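Local coordinates for conserved hypothetical protein (Staphylococcus aureus subsp. aureus, PDB 1TSJ) that is of unknown function but belongs to a 3-demethylubiquinone-9 3-methyltransferase-like family of the glyoxalase clan, at residues E17-V20 and K21-S25; L10-N13 and N14-E18. All blocks are in the same frame, centred on the assembly; numbering follows the deposited sequence.

In the fold
Contacts 1 and 2 overlap at E17 and E18, with centres about 9 Å apart. Contact 2 is the bend by which the chain leaves strand 6-11 and enters helix 16-26; contact 1 is the body of that helix. Side chains join them: CE2 of F12 comes within 3.4 Å of CB of A19, and CD2 of L10 lies 4.3 Å from CE1 of Y23, so the strand end and the loop residue after it pack against the helix. Both lie to the same side of the chain's centre, about 17 Å (contact 1) and 13 Å (contact 2) from it between centres. No ligand marks a site near either contact.

Contact 1 of 2, residues E17-V20 and K21-S25; sequences EEAV and KLYTS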
loop_
_atom_site.group_PDB
_atom_site.type_symbol
_atom_site.label_atom_id
_atom_site.label_comp_id
_atom_site.label_asym_id
_atom_site.label_seq_id
_atom_site.Cartn_x
_atom_site.Cartn_y
_atom_site.Cartn_z
ATOM N N GLU A 17 -2.593 1.046 14.367
ATOM C CA GLU A 17 -3.919 1.289 14.947
ATOM C C GLU A 17 -4.049 2.646 15.653
ATOM O O GLU A 17 -4.999 3.381 15.439
ATOM C CB GLU A 17 -4.283 0.113 15.811
ATOM C CG GLU A 17 -5.643 0.197 16.353
ATOM C CD GLU A 17 -6.139 -1.120 16.992
ATOM O OE1 GLU A 17 -5.472 -1.793 17.833
ATOM O OE2 GLU A 17 -7.283 -1.483 16.687
ATOM N N GLU A 18 -3.047 3.015 16.402
ATOM C CA GLU A 18 -2.944 4.364 16.930
ATOM C C GLU A 18 -2.832 5.511 15.873
ATOM O O GLU A 18 -3.498 6.547 16.070
ATOM C CB GLU A 18 -1.696 4.505 17.881
ATOM C CG GLU A 18 -1.034 3.171 18.395
ATOM C CD GLU A 18 0.414 3.323 19.051
ATOM O OE1 GLU A 18 1.163 2.196 19.277
ATOM O OE2 GLU A 18 0.804 4.583 19.318
ATOM N N ALA A 19 -1.893 5.396 14.886
ATOM C CA ALA A 19 -1.718 6.367 13.834
ATOM C C ALA A 19 -3.031 6.560 13.140
ATOM O O ALA A 19 -3.579 7.676 13.107
ATOM C CB ALA A 19 -0.796 5.888 12.834
ATOM N N VAL A 20 -3.598 5.478 12.604
ATOM C CA VAL A 20 -4.954 5.556 12.017
ATOM C C VAL A 20 -5.969 6.262 12.888
ATOM O O VAL A 20 -6.703 7.097 12.405
ATOM C CB VAL A 20 -5.443 4.169 11.733
ATOM C CG1 VAL A 20 -6.828 4.146 11.353
ATOM C CG2 VAL A 20 -4.680 3.662 10.606
ATOM N N LYS A 21 -6.023 5.868 14.172
ATOM C CA LYS A 21 -7.008 6.384 15.182
ATOM C C LYS A 21 -6.869 7.857 15.342
ATOM O O LYS A 21 -7.867 8.598 15.396
ATOM C CB LYS A 21 -6.876 5.708 16.534
ATOM C CG LYS A 21 -8.121 5.995 17.510
ATOM C CD LYS A 21 -7.645 6.339 18.991
ATOM C CE LYS A 21 -6.943 7.819 18.859
ATOM N NZ LYS A 21 -6.324 8.554 19.985
ATOM N N LEU A 22 -5.624 8.251 15.228
ATOM C CA LEU A 22 -5.215 9.653 15.342
ATOM C C LEU A 22 -5.617 10.475 14.164
ATOM O O LEU A 22 -6.125 11.657 14.296
ATOM C CB LEU A 22 -3.666 9.758 15.530
ATOM C CG LEU A 22 -3.116 11.208 15.630
ATOM C CD1 LEU A 22 -3.764 11.774 16.861
ATOM C CD2 LEU A 22 -1.513 11.436 15.693
ATOM N N TYR A 23 -5.393 9.944 12.979
ATOM C CA TYR A 23 -5.683 10.805 11.840
ATOM C C TYR A 23 -7.193 10.858 11.510
ATOM O O TYR A 23 -7.781 11.848 11.100
ATOM C CB TYR A 23 -4.906 10.297 10.602
ATOM C CG TYR A 23 -3.446 10.130 10.767
ATOM C CD1 TYR A 23 -2.782 9.111 10.140
ATOM C CD2 TYR A 23 -2.701 11.002 11.580
ATOM C CE1 TYR A 23 -1.435 8.968 10.351
ATOM C CE2 TYR A 23 -1.301 10.866 11.721
ATOM C CZ TYR A 23 -0.704 9.840 11.120
ATOM O OH TYR A 23 0.682 9.652 11.261
ATOM N N THR A 24 -7.790 9.700 11.608
ATOM C CA THR A 24 -9.247 9.500 11.472
ATOM C C THR A 24 -10.012 10.506 12.378
ATOM O O THR A 24 -10.971 11.129 12.004
ATOM C CB THR A 24 -9.509 7.892 11.793
ATOM O OG1 THR A 24 -9.363 7.077 10.536
ATOM C CG2 THR A 24 -10.922 7.704 12.222
ATOM N N SER A 25 -9.534 10.654 13.608
ATOM C CA SER A 25 -10.145 11.524 14.686
ATOM C C SER A 25 -10.018 13.022 14.356
ATOM O O SER A 25 -10.992 13.748 14.387
ATOM C CB SER A 25 -9.510 11.166 16.050
ATOM O OG SER A 25 -9.758 9.798 16.318
HETATM O O HOH W 1 -3.769 6.935 18.861
#
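Y23 N and T24 N reach back four residues to A19 O and V20 O, each at 2.9 Å, in the i to i+4 bonding of an alpha helix, and the amides of K21 and L22 do the same with E17 O and E18 O. A19 O also takes a second, weak bond from L22 N. On the outer side a water donates to E18 O at 2.8 Å; the bends of the K21 chain at its second and third torsions leave NZ 3.2 Å from this water, a weak bond. Long charged residues such as E18 and K21 suit this solvent side.

Packing belongs to the other side. The Y23 ring leans over the preceding turn, with A19 O over one face, offset toward the rim, and its CE1 4.0 Å from CB of A19. With chi1 at -54° its CG stands beside its own backbone N, sending the ring back along the helix; the small alanine accommodates it. V20 and T24, both beta-branched, run side by side, CG1 of V20 4.0 Å from OG1 of T24.

Helix 16-26 follows the first strand and lies against strands 31-37 and 49-56, consistent with the beta-alpha-beta-beta-beta module of the glyoxalase clan. V20 packs on I32, M35, S52 and F54, T24 on I32, and Y23 on L56, while E17 touches M35 and forms a salt bridge to K37.

Contact 2 of 2, residues L10-N13 and N14-E18; sequences LMFN and NQAEE
F12 and A16 meet where the chain turns from strand into helix: CD1 of the phenylalanine ring lies 3.7 Å from CA of A16 and 3.8 Å from its CB. The approach is oblique to the ring, while Q15 O stands over one ring face. F12 points toward the helix start, and with CG beside the backbone N (chi1 -48°) one ortho carbon of its ring is laid against A16. A methyl side chain suits that place, because it lets the first helical turn come close to the aromatic ring. Farther back, CB of F12 is 4.0 Å from CB of Q15.

The polar link is made by a water, which accepts from Q15 NE2 at 3.0 Å and lies in the plane of the F12 ring, at its edge; its approach to N13 N is so short that its exact position is doubtful. Q15 occupies the N-cap position; its chain runs extended beyond CG, carrying the amide back over the bend to this water. N14, next to the cap, turns its amide elsewhere, its OD1 being hydrogen-bonded to T48 OG1.

Strand 6-11 holds the other end of the bend in the sheet. Backbone hydrogen bonds join L10 to M62 and I64, and F12 to I64, while the F12 side chain touches A63; the bend starts at the end of strand 6-11, parallel to strand 59-64, and leads into helix 16-26.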
loop_
_atom_site.group_PDB
_atom_site.type_symbol
_atom_site.label_atom_id
_atom_site.label_comp_id
_atom_site.label_asym_id
_atom_site.label_seq_id
_atom_site.Cartn_x
_atom_site.Cartn_y
_atom_site.Cartn_z
ATOM N N LEU A 10 1.040 3.939 4.285
ATOM C CA LEU A 10 1.824 4.214 5.453
ATOM C C LEU A 10 2.139 2.946 6.207
ATOM O O LEU A 10 1.305 2.078 6.414
ATOM C CB LEU A 10 1.196 5.215 6.354
ATOM C CG LEU A 10 0.774 6.475 5.684
ATOM C CD1 LEU A 10 -0.350 6.148 4.873
ATOM C CD2 LEU A 10 0.133 7.320 6.704
HETATM N N MSE A 11 3.395 2.844 6.554
HETATM C CA MSE A 11 3.907 1.669 7.247
HETATM C C MSE A 11 4.429 2.126 8.535
HETATM O O MSE A 11 5.190 3.047 8.522
HETATM C CB MSE A 11 5.061 1.082 6.487
HETATM C CG MSE A 11 4.555 0.170 5.353
HETATM SE SE MSE A 11 6.092 -0.976 4.496
HETATM C CE MSE A 11 6.771 -1.883 6.388
ATOM N N PHE A 12 3.967 1.534 9.628
ATOM C CA PHE A 12 4.433 1.903 11.008
ATOM C C PHE A 12 5.141 0.743 11.740
ATOM O O PHE A 12 5.240 -0.426 11.210
ATOM C CB PHE A 12 3.306 2.416 11.871
ATOM C CG PHE A 12 2.503 3.404 11.212
ATOM C CD1 PHE A 12 1.567 3.023 10.336
ATOM C CD2 PHE A 12 2.665 4.715 11.478
ATOM C CE1 PHE A 12 0.786 3.944 9.714
ATOM C CE2 PHE A 12 1.890 5.700 10.824
ATOM C CZ PHE A 12 0.948 5.276 9.921
ATOM N N ASN A 13 5.665 1.070 12.924
ATOM C CA ASN A 13 6.403 0.076 13.664
ATOM C C ASN A 13 5.501 -0.972 14.214
ATOM O O ASN A 13 5.445 -2.148 13.684
ATOM C CB ASN A 13 7.224 0.689 14.746
ATOM C CG ASN A 13 8.676 0.967 14.262
ATOM O OD1 ASN A 13 8.950 1.952 13.425
ATOM N ND2 ASN A 13 9.644 0.095 14.780
ATOM N N ASN A 14 4.804 -0.610 15.264
ATOM C CA ASN A 14 3.618 -1.370 15.587
ATOM C C ASN A 14 2.729 -0.342 16.127
ATOM O O ASN A 14 2.415 -0.344 17.271
ATOM C CB ASN A 14 3.974 -2.409 16.564
ATOM C CG ASN A 14 4.936 -3.393 15.970
ATOM O OD1 ASN A 14 4.600 -4.228 15.087
ATOM N ND2 ASN A 14 6.174 -3.272 16.391
ATOM N N GLN A 15 2.432 0.611 15.256
ATOM C CA GLN A 15 1.763 1.787 15.680
ATOM C C GLN A 15 0.638 2.194 14.737
ATOM O O GLN A 15 0.138 3.332 14.749
ATOM C CB GLN A 15 2.788 2.911 15.857
ATOM C CG GLN A 15 3.926 2.652 16.836
ATOM C CD GLN A 15 4.660 3.977 17.100
ATOM O OE1 GLN A 15 4.343 4.696 18.069
ATOM N NE2 GLN A 15 5.603 4.328 16.203
ATOM N N ALA A 16 0.203 1.253 13.942
ATOM C CA ALA A 16 -0.726 1.612 12.907
ATOM C C ALA A 16 -2.101 1.888 13.482
ATOM O O ALA A 16 -2.711 2.834 13.114
ATOM C CB ALA A 16 -0.795 0.503 11.831
ATOM N N GLU A 17 -2.593 1.046 14.367
ATOM C CA GLU A 17 -3.919 1.289 14.947
ATOM C C GLU A 17 -4.049 2.646 15.653
ATOM O O GLU A 17 -4.999 3.381 15.439
ATOM C CB GLU A 17 -4.283 0.113 15.811
ATOM C CG GLU A 17 -5.643 0.197 16.353
ATOM C CD GLU A 17 -6.139 -1.120 16.992
ATOM O OE1 GLU A 17 -5.472 -1.793 17.833
ATOM O OE2 GLU A 17 -7.283 -1.483 16.687
ATOM N N GLU A 18 -3.047 3.015 16.402
ATOM C CA GLU A 18 -2.944 4.364 16.930
ATOM C C GLU A 18 -2.832 5.511 15.873
ATOM O O GLU A 18 -3.498 6.547 16.070
ATOM C CB GLU A 18 -1.696 4.505 17.881
ATOM C CG GLU A 18 -1.034 3.171 18.395
ATOM C CD GLU A 18 0.414 3.323 19.051
ATOM O OE1 GLU A 18 1.163 2.196 19.277
ATOM O OE2 GLU A 18 0.804 4.583 19.318
HETATM O O HOH W 2 5.772 3.573 13.344
#